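Local coordinates for ABC transporter substrate-binding protein (Rhizobium radiobacter, PDB 6TFX) that binds the opine mannopinic acid in the periplasm as the solute-binding protein of an ABC transporter, probably delivering it for import, at residues 92-97 against 145-150; 112-117 against 125-130. All coordinates share one frame; numbering follows the deposited sequence.

Contact 1: 92-97 against 145-150; sequences VFSLDK and GFIIPK
Ser94 makes the hydrogen bond between 92-97, on helix 88-98, and the loop segment 145-150, which leads into helix 150-156: its OG accepts from the backbone N of Ile148 over 2.9 Å, with an N-H...O angle of 157°. OG lies anti to the carbonyl carbon of its own residue (chi1 -60°), and the hydroxyl is also hydrogen-bonded to the carbonyl O of Asp90, one helical turn earlier. A buried side chain thus ties a main-chain N-H of the loop to the helix backbone. Asp90 adds a second tie from the same helix, its OD1 taking up the backbone N of Lys150.

Aromatic packing follows at Phe93. The CA of Lys150 sits over one face of its ring, displaced toward the rim, in a CH-pi contact 4.1 Å from the centroid. The Lys150 side chain crosses Phe93 obliquely, its CG lying 3.8 Å from Phe93 CG. Ile148 meets the same ring at the edge instead, CD1 to CE2 at 4.1 Å.

The remaining contacts are van der Waals. Ile148 CD1 also rests against Lys97 CD at 4.0 Å, the two side chains crossing at about a right angle, while Ile147 packs CG2 against the hydroxyl of Ser94, 3.6 Å from OG. The ammonium of Lys97 is engaged by Asp19, His21 and the carbonyl O of Arg103, leaving its methylenes to line the apolar contact.

The chemistry implies a largely hydrophobic seam in which one hydroxyl, bonded on both the helix and the loop side, satisfies a buried peptide N-H just ahead of helix 150-156.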
ATOM      1  N   VAL A  92      -6.049 -20.220 -12.036  1.00 17.04           N
ATOM      2  CA  VAL A  92      -7.326 -20.516 -11.384  1.00 17.05           C
ATOM      3  C   VAL A  92      -7.096 -20.635  -9.885  1.00 19.63           C
ATOM      4  O   VAL A  92      -7.842 -20.042  -9.109  1.00 19.78           O
ATOM      5  CB  VAL A  92      -7.956 -21.820 -11.960  1.00 20.17           C
ATOM      6  CG1 VAL A  92      -9.198 -22.227 -11.167  1.00 20.48           C
ATOM      7  CG2 VAL A  92      -8.298 -21.624 -13.441  1.00 20.03           C
ATOM      8  N   PHE A  93      -6.063 -21.417  -9.472  1.00 15.65           N
ATOM      9  CA  PHE A  93      -5.800 -21.599  -8.058  1.00 16.71           C
ATOM     10  C   PHE A  93      -5.523 -20.245  -7.371  1.00 18.16           C
ATOM     11  O   PHE A  93      -6.082 -19.945  -6.301  1.00 18.62           O
ATOM     12  CB  PHE A  93      -4.608 -22.550  -7.856  1.00 19.43           C
ATOM     13  CG  PHE A  93      -4.164 -22.625  -6.415  1.00 20.93           C
ATOM     14  CD1 PHE A  93      -4.837 -23.432  -5.503  1.00 24.44           C
ATOM     15  CD2 PHE A  93      -3.106 -21.843  -5.955  1.00 23.03           C
ATOM     16  CE1 PHE A  93      -4.449 -23.466  -4.156  1.00 24.86           C
ATOM     17  CE2 PHE A  93      -2.732 -21.867  -4.605  1.00 25.45           C
ATOM     18  CZ  PHE A  93      -3.407 -22.673  -3.723  1.00 24.26           C
ATOM     19  N   SER A  94      -4.675 -19.423  -8.010  1.00 16.04           N
ATOM     20  CA  SER A  94      -4.266 -18.147  -7.413  1.00 15.95           C
ATOM     21  C   SER A  94      -5.406 -17.164  -7.268  1.00 17.94           C
ATOM     22  O   SER A  94      -5.573 -16.589  -6.185  1.00 18.59           O
ATOM     23  CB  SER A  94      -3.143 -17.506  -8.213  1.00 19.73           C
ATOM     24  OG  SER A  94      -2.021 -18.359  -8.251  1.00 24.50           O
ATOM     25  N   LEU A  95      -6.176 -16.946  -8.354  1.00 15.83           N
ATOM     26  CA  LEU A  95      -7.298 -15.988  -8.323  1.00 16.72           C
ATOM     27  C   LEU A  95      -8.412 -16.472  -7.420  1.00 19.69           C
ATOM     28  O   LEU A  95      -9.009 -15.660  -6.708  1.00 19.60           O
ATOM     29  CB  LEU A  95      -7.805 -15.673  -9.737  1.00 17.38           C
ATOM     30  CG  LEU A  95      -6.795 -14.919 -10.594  1.00 20.83           C
ATOM     31  CD1 LEU A  95      -7.389 -14.633 -11.965  1.00 19.84           C
ATOM     32  CD2 LEU A  95      -6.363 -13.563  -9.935  1.00 24.05           C
ATOM     33  N   ASP A  96      -8.633 -17.819  -7.346  1.00 15.91           N
ATOM     34  CA  ASP A  96      -9.656 -18.278  -6.408  1.00 15.75           C
ATOM     35  C   ASP A  96      -9.183 -18.067  -4.974  1.00 18.17           C
ATOM     36  O   ASP A  96     -10.007 -17.860  -4.076  1.00 20.73           O
ATOM     37  CB  ASP A  96      -9.967 -19.766  -6.614  1.00 18.23           C
ATOM     38  CG  ASP A  96     -10.831 -20.053  -7.824  1.00 27.65           C
ATOM     39  OD1 ASP A  96     -11.427 -19.083  -8.383  1.00 25.37           O
ATOM     40  OD2 ASP A  96     -10.937 -21.247  -8.207  1.00 31.91           O
ATOM     41  N   LYS A  97      -7.860 -18.180  -4.741  1.00 16.91           N
ATOM     42  CA  LYS A  97      -7.299 -17.947  -3.405  1.00 16.47           C
ATOM     43  C   LYS A  97      -7.435 -16.446  -3.074  1.00 18.75           C
ATOM     44  O   LYS A  97      -7.942 -16.114  -2.015  1.00 17.58           O
ATOM     45  CB  LYS A  97      -5.831 -18.384  -3.339  1.00 19.05           C
ATOM     46  CG  LYS A  97      -5.211 -18.223  -1.954  1.00 19.38           C
ATOM     47  CD  LYS A  97      -3.779 -18.754  -1.948  1.00 18.61           C
ATOM     48  CE  LYS A  97      -3.078 -18.515  -0.630  1.00 21.08           C
ATOM     49  NZ  LYS A  97      -2.942 -17.061  -0.330  1.00 21.92           N
ATOM     50  N   GLY A 145      -3.446  -9.714  -7.304  1.00 16.57           N
ATOM     51  CA  GLY A 145      -3.267 -10.086  -8.709  1.00 15.99           C
ATOM     52  C   GLY A 145      -2.113 -11.036  -8.993  1.00 19.78           C
ATOM     53  O   GLY A 145      -2.090 -11.724 -10.023  1.00 19.28           O
ATOM     54  N   PHE A 146      -1.129 -11.084  -8.083  1.00 16.65           N
ATOM     55  CA  PHE A 146       0.057 -11.914  -8.313  1.00 15.73           C
ATOM     56  C   PHE A 146      -0.304 -13.386  -8.388  1.00 19.77           C
ATOM     57  O   PHE A 146      -1.143 -13.850  -7.612  1.00 19.77           O
ATOM     58  CB  PHE A 146       1.040 -11.731  -7.171  1.00 16.88           C
ATOM     59  CG  PHE A 146       1.681 -10.362  -7.134  1.00 16.44           C
ATOM     60  CD1 PHE A 146       2.699 -10.027  -8.027  1.00 18.64           C
ATOM     61  CD2 PHE A 146       1.353  -9.453  -6.133  1.00 17.34           C
ATOM     62  CE1 PHE A 146       3.357  -8.789  -7.943  1.00 19.64           C
ATOM     63  CE2 PHE A 146       1.998  -8.201  -6.061  1.00 20.32           C
ATOM     64  CZ  PHE A 146       2.990  -7.879  -6.967  1.00 19.60           C
ATOM     65  N   ILE A 147       0.360 -14.116  -9.299  1.00 16.36           N
ATOM     66  CA  ILE A 147       0.107 -15.541  -9.491  1.00 14.76           C
ATOM     67  C   ILE A 147       1.136 -16.369  -8.732  1.00 17.72           C
ATOM     68  O   ILE A 147       2.333 -16.124  -8.829  1.00 17.27           O
ATOM     69  CB  ILE A 147       0.056 -15.905 -10.995  1.00 17.85           C
ATOM     70  CG1 ILE A 147      -0.926 -14.995 -11.776  1.00 17.01           C
ATOM     71  CG2 ILE A 147      -0.245 -17.404 -11.218  1.00 19.88           C
ATOM     72  CD1 ILE A 147      -2.411 -14.992 -11.270  1.00 21.99           C
ATOM     73  N   ILE A 148       0.649 -17.370  -8.003  1.00 16.19           N
ATOM     74  CA  ILE A 148       1.507 -18.298  -7.256  1.00 16.55           C
ATOM     75  C   ILE A 148       1.317 -19.753  -7.760  1.00 19.14           C
ATOM     76  O   ILE A 148       0.294 -20.040  -8.399  1.00 19.61           O
ATOM     77  CB  ILE A 148       1.335 -18.190  -5.720  1.00 20.14           C
ATOM     78  CG1 ILE A 148       0.006 -18.830  -5.240  1.00 22.30           C
ATOM     79  CG2 ILE A 148       1.470 -16.731  -5.262  1.00 20.70           C
ATOM     80  CD1 ILE A 148      -0.196 -18.814  -3.718  1.00 25.76           C
ATOM     81  N   PRO A 149       2.271 -20.670  -7.463  1.00 17.20           N
ATOM     82  CA  PRO A 149       2.148 -22.039  -7.986  1.00 17.11           C
ATOM     83  C   PRO A 149       1.266 -22.899  -7.101  1.00 22.02           C
ATOM     84  O   PRO A 149       1.493 -22.987  -5.897  1.00 20.75           O
ATOM     85  CB  PRO A 149       3.598 -22.559  -8.040  1.00 18.79           C
ATOM     86  CG  PRO A 149       4.453 -21.482  -7.435  1.00 22.77           C
ATOM     87  CD  PRO A 149       3.560 -20.488  -6.762  1.00 19.17           C
ATOM     88  N   LYS A 150       0.263 -23.539  -7.715  1.00 20.07           N
ATOM     89  CA  LYS A 150      -0.653 -24.437  -7.024  1.00 19.89           C
ATOM     90  C   LYS A 150       0.130 -25.491  -6.233  1.00 21.81           C
ATOM     91  O   LYS A 150      -0.112 -25.653  -5.039  1.00 21.01           O
ATOM     92  CB  LYS A 150      -1.562 -25.119  -8.064  1.00 21.61           C
ATOM     93  CG  LYS A 150      -2.707 -25.946  -7.487  1.00 28.26           C
ATOM     94  CD  LYS A 150      -3.511 -26.512  -8.649  1.00 34.41           C
ATOM     95  CE  LYS A 150      -4.778 -27.217  -8.248  1.00 45.67           C
ATOM     96  NZ  LYS A 150      -5.530 -27.672  -9.455  1.00 47.86           N
TER

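Contact 2: 112-117 against 125-130; sequences AIQKVE and RITLTR
Thr127 packs beside Lys115 and Gln114, and its backbone O accepts two hydrogen bonds, from Gln114 N and Lys115 N. The first is 2.8 Å long; the second, Lys115 N to Thr127 O, is 3.1 Å. Both donors are tilted from the carbonyl plane. Two consecutive residues facing one define a classic beta bulge, which shifts the register between the Ile113-Leu128 and Lys115-Thr127 pairs.

Thr127 can be followed outward. Its CB meets Lys115 CG at 3.8 Å, where the lysine side chain runs alongside and points the same way; chi1 of 45° puts that CG between the backbone N and the carbonyl carbon of Lys115. At the tip the two branches part: CG2 touches Gln114 OE1 at 3.6 Å, and OG1 donates to a water. The same water donates to Glu117 OE1 and to Arg125 O, so it joins both strands. A second water, in the plane of the Arg125 guanidinium, accepts from NH1 and donates to Glu117 OE1. It bridges opposite charges that lie beyond salt-bridge range, Glu117 OE1 4.1 Å from Arg125 NH1, with the carboxylate and guanidinium planes 76° apart.

Val116 and Ile126 occupy the other face, side by side with their CG1 atoms 4.1 Å apart, and both lie against Leu95 of helix 88-98. Past the bulge, Thr129 N bonds to Ala112 O at 2.8 Å with an N-H...O angle of 173°, while Ala112 CB lies over one face of the Arg130 guanidinium, toward its rim.

The arrangement is an antiparallel beta hairpin with a classic bulge: strand 113-118 is an outer strand of a four-stranded antiparallel sheet in this family 5 solute-binding protein, and strand 123-128 pairs onward with 68-73.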
ATOM      1  N   ALA A 112     -16.678  -8.999  -7.481  1.00 17.31           N
ATOM      2  CA  ALA A 112     -17.457  -9.088  -8.720  1.00 18.54           C
ATOM      3  C   ALA A 112     -17.040 -10.233  -9.624  1.00 21.42           C
ATOM      4  O   ALA A 112     -17.649 -10.423 -10.684  1.00 22.86           O
ATOM      5  CB  ALA A 112     -17.395  -7.772  -9.473  1.00 21.00           C
ATOM      6  N   ILE A 113     -15.998 -10.994  -9.251  1.00 17.93           N
ATOM      7  CA  ILE A 113     -15.598 -12.141 -10.062  1.00 18.10           C
ATOM      8  C   ILE A 113     -16.566 -13.291  -9.734  1.00 19.88           C
ATOM      9  O   ILE A 113     -16.757 -13.596  -8.552  1.00 20.88           O
ATOM     10  CB  ILE A 113     -14.118 -12.550  -9.806  1.00 21.16           C
ATOM     11  CG1 ILE A 113     -13.138 -11.471 -10.351  1.00 22.02           C
ATOM     12  CG2 ILE A 113     -13.828 -13.919 -10.432  1.00 22.64           C
ATOM     13  CD1 ILE A 113     -11.573 -11.884 -10.270  1.00 28.68           C
ATOM     14  N   GLN A 114     -17.161 -13.917 -10.759  1.00 18.34           N
ATOM     15  CA  GLN A 114     -18.071 -15.040 -10.538  1.00 18.89           C
ATOM     16  C   GLN A 114     -17.273 -16.348 -10.584  1.00 22.45           C
ATOM     17  O   GLN A 114     -17.380 -17.170  -9.670  1.00 22.76           O
ATOM     18  CB  GLN A 114     -19.183 -15.059 -11.597  1.00 19.40           C
ATOM     19  CG  GLN A 114     -20.234 -16.090 -11.275  1.00 23.66           C
ATOM     20  CD  GLN A 114     -21.057 -16.494 -12.473  1.00 33.33           C
ATOM     21  OE1 GLN A 114     -21.342 -15.689 -13.365  1.00 32.72           O
ATOM     22  NE2 GLN A 114     -21.465 -17.766 -12.495  1.00 29.14           N
ATOM     23  N   LYS A 115     -16.498 -16.554 -11.676  1.00 18.63           N
ATOM     24  CA  LYS A 115     -15.697 -17.766 -11.787  1.00 19.84           C
ATOM     25  C   LYS A 115     -14.429 -17.551 -12.587  1.00 20.96           C
ATOM     26  O   LYS A 115     -14.322 -16.591 -13.352  1.00 18.88           O
ATOM     27  CB  LYS A 115     -16.510 -18.968 -12.303  1.00 26.02           C
ATOM     28  CG  LYS A 115     -17.405 -18.678 -13.478  1.00 30.67           C
ATOM     29  CD  LYS A 115     -18.416 -19.807 -13.715  1.00 30.43           C
ATOM     30  CE  LYS A 115     -19.128 -19.591 -15.023  1.00 41.50           C
ATOM     31  NZ  LYS A 115     -20.107 -20.679 -15.299  1.00 53.50           N
ATOM     32  N   VAL A 116     -13.444 -18.437 -12.353  1.00 17.83           N
ATOM     33  CA  VAL A 116     -12.155 -18.425 -13.056  1.00 17.40           C
ATOM     34  C   VAL A 116     -11.984 -19.880 -13.474  1.00 20.49           C
ATOM     35  O   VAL A 116     -11.997 -20.780 -12.615  1.00 19.50           O
ATOM     36  CB  VAL A 116     -10.984 -17.943 -12.163  1.00 19.89           C
ATOM     37  CG1 VAL A 116      -9.698 -17.835 -12.988  1.00 19.82           C
ATOM     38  CG2 VAL A 116     -11.313 -16.595 -11.508  1.00 19.40           C
ATOM     39  N   GLU A 117     -11.836 -20.105 -14.783  1.00 18.99           N
ATOM     40  CA  GLU A 117     -11.767 -21.465 -15.332  1.00 19.19           C
ATOM     41  C   GLU A 117     -10.596 -21.666 -16.282  1.00 22.41           C
ATOM     42  O   GLU A 117     -10.265 -20.772 -17.061  1.00 21.29           O
ATOM     43  CB  GLU A 117     -13.069 -21.783 -16.094  1.00 21.67           C
ATOM     44  CG  GLU A 117     -14.313 -21.713 -15.223  1.00 29.62           C
ATOM     45  CD  GLU A 117     -15.635 -21.801 -15.953  1.00 44.14           C
ATOM     46  OE1 GLU A 117     -15.933 -20.906 -16.779  1.00 27.13           O
ATOM     47  OE2 GLU A 117     -16.389 -22.762 -15.677  1.00 38.70           O
ATOM     48  N   ARG A 125     -10.425 -18.333 -18.516  1.00 16.85           N
ATOM     49  CA  ARG A 125     -11.654 -17.594 -18.744  1.00 16.26           C
ATOM     50  C   ARG A 125     -12.106 -17.049 -17.390  1.00 19.86           C
ATOM     51  O   ARG A 125     -12.287 -17.816 -16.452  1.00 18.84           O
ATOM     52  CB  ARG A 125     -12.741 -18.503 -19.321  1.00 19.14           C
ATOM     53  CG  ARG A 125     -14.084 -17.794 -19.583  1.00 21.93           C
ATOM     54  CD  ARG A 125     -15.176 -18.783 -20.001  1.00 24.38           C
ATOM     55  NE  ARG A 125     -14.837 -19.462 -21.247  1.00 27.38           N
ATOM     56  CZ  ARG A 125     -15.321 -20.645 -21.615  1.00 47.77           C
ATOM     57  NH1 ARG A 125     -16.174 -21.296 -20.830  1.00 35.99           N
ATOM     58  NH2 ARG A 125     -14.951 -21.189 -22.769  1.00 36.49           N
ATOM     59  N   ILE A 126     -12.290 -15.728 -17.305  1.00 15.92           N
ATOM     60  CA  ILE A 126     -12.774 -15.082 -16.077  1.00 15.13           C
ATOM     61  C   ILE A 126     -14.175 -14.547 -16.394  1.00 17.89           C
ATOM     62  O   ILE A 126     -14.341 -13.780 -17.339  1.00 16.81           O
ATOM     63  CB  ILE A 126     -11.837 -13.929 -15.634  1.00 18.85           C
ATOM     64  CG1 ILE A 126     -10.418 -14.488 -15.333  1.00 19.79           C
ATOM     65  CG2 ILE A 126     -12.424 -13.178 -14.426  1.00 17.94           C
ATOM     66  CD1 ILE A 126      -9.368 -13.448 -15.073  1.00 20.56           C
ATOM     67  N   THR A 127     -15.167 -14.971 -15.613  1.00 15.54           N
ATOM     68  CA  THR A 127     -16.545 -14.522 -15.803  1.00 15.36           C
ATOM     69  C   THR A 127     -16.858 -13.622 -14.609  1.00 19.16           C
ATOM     70  O   THR A 127     -16.557 -13.972 -13.458  1.00 16.98           O
ATOM     71  CB  THR A 127     -17.498 -15.737 -15.830  1.00 20.68           C
ATOM     72  OG1 THR A 127     -17.121 -16.593 -16.915  1.00 20.17           O
ATOM     73  CG2 THR A 127     -18.981 -15.325 -15.996  1.00 20.86           C
ATOM     74  N   LEU A 128     -17.489 -12.474 -14.902  1.00 17.18           N
ATOM     75  CA  LEU A 128     -17.843 -11.465 -13.907  1.00 16.17           C
ATOM     76  C   LEU A 128     -19.335 -11.468 -13.647  1.00 18.06           C
ATOM     77  O   LEU A 128     -20.117 -11.794 -14.546  1.00 18.47           O
ATOM     78  CB  LEU A 128     -17.435 -10.058 -14.420  1.00 16.37           C
ATOM     79  CG  LEU A 128     -15.972  -9.925 -14.881  1.00 19.74           C
ATOM     80  CD1 LEU A 128     -15.699  -8.512 -15.435  1.00 19.54           C
ATOM     81  CD2 LEU A 128     -15.012 -10.249 -13.762  1.00 20.43           C
ATOM     82  N   THR A 129     -19.720 -11.019 -12.442  1.00 15.24           N
ATOM     83  CA  THR A 129     -21.144 -10.890 -12.086  1.00 17.59           C
ATOM     84  C   THR A 129     -21.718  -9.591 -12.688  1.00 23.19           C
ATOM     85  O   THR A 129     -22.933  -9.429 -12.737  1.00 22.80           O
ATOM     86  CB  THR A 129     -21.328 -10.888 -10.557  1.00 22.38           C
ATOM     87  OG1 THR A 129     -20.766  -9.694 -10.010  1.00 22.45           O
ATOM     88  CG2 THR A 129     -20.725 -12.103  -9.889  1.00 23.61           C
ATOM     89  N   ARG A 130     -20.840  -8.648 -13.077  1.00 19.81           N
ATOM     90  CA  ARG A 130     -21.227  -7.360 -13.671  1.00 19.55           C
ATOM     91  C   ARG A 130     -19.971  -6.742 -14.274  1.00 21.36           C
ATOM     92  O   ARG A 130     -18.880  -7.216 -13.999  1.00 18.88           O
ATOM     93  CB  ARG A 130     -21.815  -6.411 -12.612  1.00 20.31           C
ATOM     94  CG  ARG A 130     -20.831  -6.157 -11.498  1.00 25.86           C
ATOM     95  CD  ARG A 130     -21.126  -4.909 -10.738  1.00 29.67           C
ATOM     96  NE  ARG A 130     -20.225  -4.784  -9.587  1.00 28.08           N
ATOM     97  CZ  ARG A 130     -19.067  -4.127  -9.594  1.00 38.54           C
ATOM     98  NH1 ARG A 130     -18.624  -3.558 -10.707  1.00 26.66           N
ATOM     99  NH2 ARG A 130     -18.336  -4.050  -8.490  1.00 32.00           N
TER
HETATM  100  O   HOH W   1     -15.156 -18.354 -16.305  1.00 22.35           O
HETATM  101  O   HOH W   2     -17.885 -20.529 -18.576  1.00 35.13           O

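Overall arrangement
Helix 88-98 belongs to contact 1 and packs against the hairpin of contact 2. Contact 1 joins it to the loop leading into helix 150-156 and is buried; contact 2 is a hairpin with one face turned to the helix and the other carrying polar, partly exposed side chains and bound waters. Their meeting is van der Waals packing, with Leu95 CD1 3.9 Å from Ile126 CD1 as an apolar pair. The helix therefore sits between the loop and the sheet. Chemistry changes accordingly, from side-chain packing with a single cross-segment hydrogen bond in contact 1 to a ladder of backbone bonds in contact 2. Both lie away from the opine pocket and the magnesium site of Cys418 and Cys453.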